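Local coordinates for cell surface protein (Faecalibacterium prausnitzii A2-165, PDB 4GT6) that is of unknown function but, as an extracellular leucine-rich repeat protein of the BspA type, probably binds other proteins at the cell surface, at residues S13-L18 with K28-E33. Numbering follows the deposited sequence. Where two conformers were deposited one is given.
Sequences SYQFIL and KYTGNE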
loop_
_atom_site.group_PDB
_atom_site.type_symbol
_atom_site.label_atom_id
_atom_site.label_comp_id
_atom_site.label_asym_id
_atom_site.label_seq_id
_atom_site.Cartn_x
_atom_site.Cartn_y
_atom_site.Cartn_z
ATOM N N SER A 13 -0.379 -33.532 -18.311
ATOM C CA SER A 13 0.244 -32.218 -18.494
ATOM C C SER A 13 0.867 -31.639 -17.213
ATOM O O SER A 13 1.359 -30.522 -17.246
ATOM C CB SER A 13 -0.793 -31.234 -19.023
ATOM O OG SER A 13 -1.256 -31.692 -20.278
ATOM N N TYR A 14 0.875 -32.399 -16.105
ATOM C CA TYR A 14 1.397 -31.924 -14.840
ATOM C C TYR A 14 2.566 -32.751 -14.339
ATOM O O TYR A 14 2.572 -33.977 -14.448
ATOM C CB TYR A 14 0.269 -31.951 -13.779
ATOM C CG TYR A 14 -0.788 -30.899 -14.031
ATOM C CD1 TYR A 14 -0.654 -29.613 -13.519
ATOM C CD2 TYR A 14 -1.914 -31.182 -14.802
ATOM C CE1 TYR A 14 -1.610 -28.632 -13.772
ATOM C CE2 TYR A 14 -2.873 -30.207 -15.069
ATOM C CZ TYR A 14 -2.723 -28.935 -14.533
ATOM O OH TYR A 14 -3.645 -27.957 -14.792
ATOM N N GLN A 15 3.546 -32.071 -13.789
ATOM C CA GLN A 15 4.650 -32.697 -13.083
ATOM C C GLN A 15 4.436 -32.425 -11.606
ATOM O O GLN A 15 3.831 -31.405 -11.237
ATOM C CB GLN A 15 6.008 -32.180 -13.534
ATOM C CG GLN A 15 6.289 -32.473 -15.008
ATOM C CD GLN A 15 7.643 -31.994 -15.435
ATOM O OE1 GLN A 15 8.431 -31.448 -14.646
ATOM N NE2 GLN A 15 7.940 -32.183 -16.719
ATOM N N PHE A 16 4.958 -33.303 -10.765
ATOM C CA PHE A 16 4.743 -33.195 -9.333
ATOM C C PHE A 16 5.839 -33.881 -8.556
ATOM O O PHE A 16 6.563 -34.743 -9.079
ATOM C CB PHE A 16 3.364 -33.805 -8.952
ATOM C CG PHE A 16 3.229 -35.283 -9.270
ATOM C CD1 PHE A 16 2.827 -35.706 -10.539
ATOM C CD2 PHE A 16 3.546 -36.253 -8.315
ATOM C CE1 PHE A 16 2.744 -37.073 -10.847
ATOM C CE2 PHE A 16 3.455 -37.622 -8.626
ATOM C CZ PHE A 16 3.021 -38.020 -9.876
ATOM N N ILE A 17 5.934 -33.509 -7.293
ATOM C CA ILE A 17 6.842 -34.128 -6.323
ATOM C C ILE A 17 5.965 -34.760 -5.222
ATOM O O ILE A 17 4.789 -34.394 -5.078
ATOM C CB ILE A 17 7.903 -33.149 -5.762
ATOM C CG1 ILE A 17 7.251 -31.975 -4.978
ATOM C CG2 ILE A 17 8.850 -32.669 -6.886
ATOM C CD1 ILE A 17 8.198 -31.130 -4.103
ATOM N N LEU A 18 6.545 -35.688 -4.458
ATOM C CA LEU A 18 5.836 -36.379 -3.384
ATOM C C LEU A 18 6.184 -35.762 -2.054
ATOM O O LEU A 18 7.356 -35.501 -1.764
ATOM C CB LEU A 18 6.158 -37.893 -3.418
ATOM C CG LEU A 18 5.967 -38.580 -4.788
ATOM C CD1 LEU A 18 6.433 -40.045 -4.753
ATOM C CD2 LEU A 18 4.513 -38.488 -5.281
ATOM N N LYS A 28 5.057 -28.293 -12.122
ATOM C CA LYS A 28 5.136 -27.794 -13.499
ATOM C C LYS A 28 3.858 -28.129 -14.251
ATOM O O LYS A 28 3.229 -29.158 -13.988
ATOM C CB LYS A 28 6.359 -28.422 -14.230
ATOM C CG LYS A 28 6.719 -27.779 -15.584
ATOM C CD LYS A 28 7.963 -28.425 -16.221
ATOM C CE LYS A 28 8.503 -27.559 -17.336
ATOM N NZ LYS A 28 9.853 -27.997 -17.781
ATOM N N TYR A 29 3.491 -27.268 -15.200
ATOM C CA TYR A 29 2.370 -27.497 -16.095
ATOM C C TYR A 29 2.934 -27.364 -17.509
ATOM O O TYR A 29 3.538 -26.331 -17.816
ATOM C CB TYR A 29 1.218 -26.532 -15.840
ATOM C CG TYR A 29 0.169 -26.604 -16.926
ATOM C CD1 TYR A 29 -0.675 -27.711 -17.037
ATOM C CD2 TYR A 29 0.025 -25.576 -17.851
ATOM C CE1 TYR A 29 -1.679 -27.759 -18.003
ATOM C CE2 TYR A 29 -0.970 -25.617 -18.830
ATOM C CZ TYR A 29 -1.827 -26.701 -18.889
ATOM O OH TYR A 29 -2.822 -26.725 -19.825
ATOM N N THR A 30 2.749 -28.391 -18.354
ATOM C CA THR A 30 3.361 -28.394 -19.699
ATOM C C THR A 30 2.333 -28.234 -20.829
ATOM O O THR A 30 2.697 -28.345 -22.010
ATOM C CB THR A 30 4.158 -29.696 -19.889
ATOM O OG1 THR A 30 3.246 -30.799 -19.868
ATOM C CG2 THR A 30 5.249 -29.869 -18.839
ATOM N N GLY A 31 1.081 -27.948 -20.477
ATOM C CA GLY A 31 0.039 -27.745 -21.484
ATOM C C GLY A 31 -0.082 -26.296 -21.948
ATOM O O GLY A 31 0.792 -25.468 -21.683
ATOM N N ASN A 32 -1.176 -25.978 -22.627
ATOM C CA ASN A 32 -1.412 -24.629 -23.142
ATOM C C ASN A 32 -2.915 -24.280 -23.085
ATOM O O ASN A 32 -3.389 -23.470 -23.876
ATOM C CB ASN A 32 -0.864 -24.470 -24.585
ATOM C CG ASN A 32 -1.446 -25.445 -25.579
ATOM O OD1 ASN A 32 -2.550 -25.963 -25.407
ATOM N ND2 ASN A 32 -0.694 -25.726 -26.634
ATOM N N GLU A 33 -3.645 -24.846 -22.131
ATOM C CA GLU A 33 -5.083 -24.553 -21.974
ATOM C C GLU A 33 -5.322 -23.124 -21.492
ATOM O O GLU A 33 -4.445 -22.536 -20.847
ATOM C CB GLU A 33 -5.708 -25.521 -20.944
ATOM C CG GLU A 33 -5.583 -26.990 -21.325
ATOM C CD GLU A 33 -5.873 -27.906 -20.151
ATOM O OE1 GLU A 33 -4.982 -28.096 -19.288
ATOM O OE2 GLU A 33 -7.026 -28.380 -20.063
HETATM O O HOH W 1 1.172 -31.509 -22.123
HETATM O O HOH W 2 -5.626 -28.400 -16.658
#
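The open end of the beta hairpin of strands 14-18 and 24-29, near the N-terminus, brings Tyr14 opposite Tyr29 and Gln15 opposite Lys28. Gln15 and Lys28 form an antiparallel hydrogen-bonded pair: Gln15 N donates to Lys28 O at 2.9 Å, while the return bond from Lys28 N to Gln15 O is weak at 3.5 Å. Two residues further along, Thr30 N gives a nearly straight bond (168°) to Ser13 O, 2.8 Å away and in its carbonyl plane, so pairing continues just past the end of strand 24-29. Tyr14 and Tyr29, the non-hydrogen-bonded pair between, share the buried face of the hairpin. Their rings meet obliquely with planes at 45°, and Tyr29 CD1, carried on a CG anti to the backbone N (chi1 170°), lies over one face of the Tyr14 ring, 3.5 Å from Tyr14 CZ. Gly31 N sits over the centre of the Tyr29 ring; glycine suits this place, since a beta carbon would come within 2.4 Å of Tyr29 OH. Tyrosine suits the buried face because its ring packs while its hydroxyl reaches polar partners: Tyr29 OH donates to Glu33 OE1 at 2.6 Å and accepts from Glu33 N, tying the ring to the following loop, and a water joins Tyr14 OH to the same carboxylate oxygen. The long chains of Gln15 and Lys28 suit the more exposed face, running side by side with their CB atoms 3.8 Å apart and Lys28 CD against the Gln15 amide (OE1 3.4 Å). A second water links Ser13 OG with Thr30 OG1. Ile36 touches both tyrosines. The arrangement is a beta hairpin within the mixed sheet at the N-terminal end of the leucine-rich repeat solenoid.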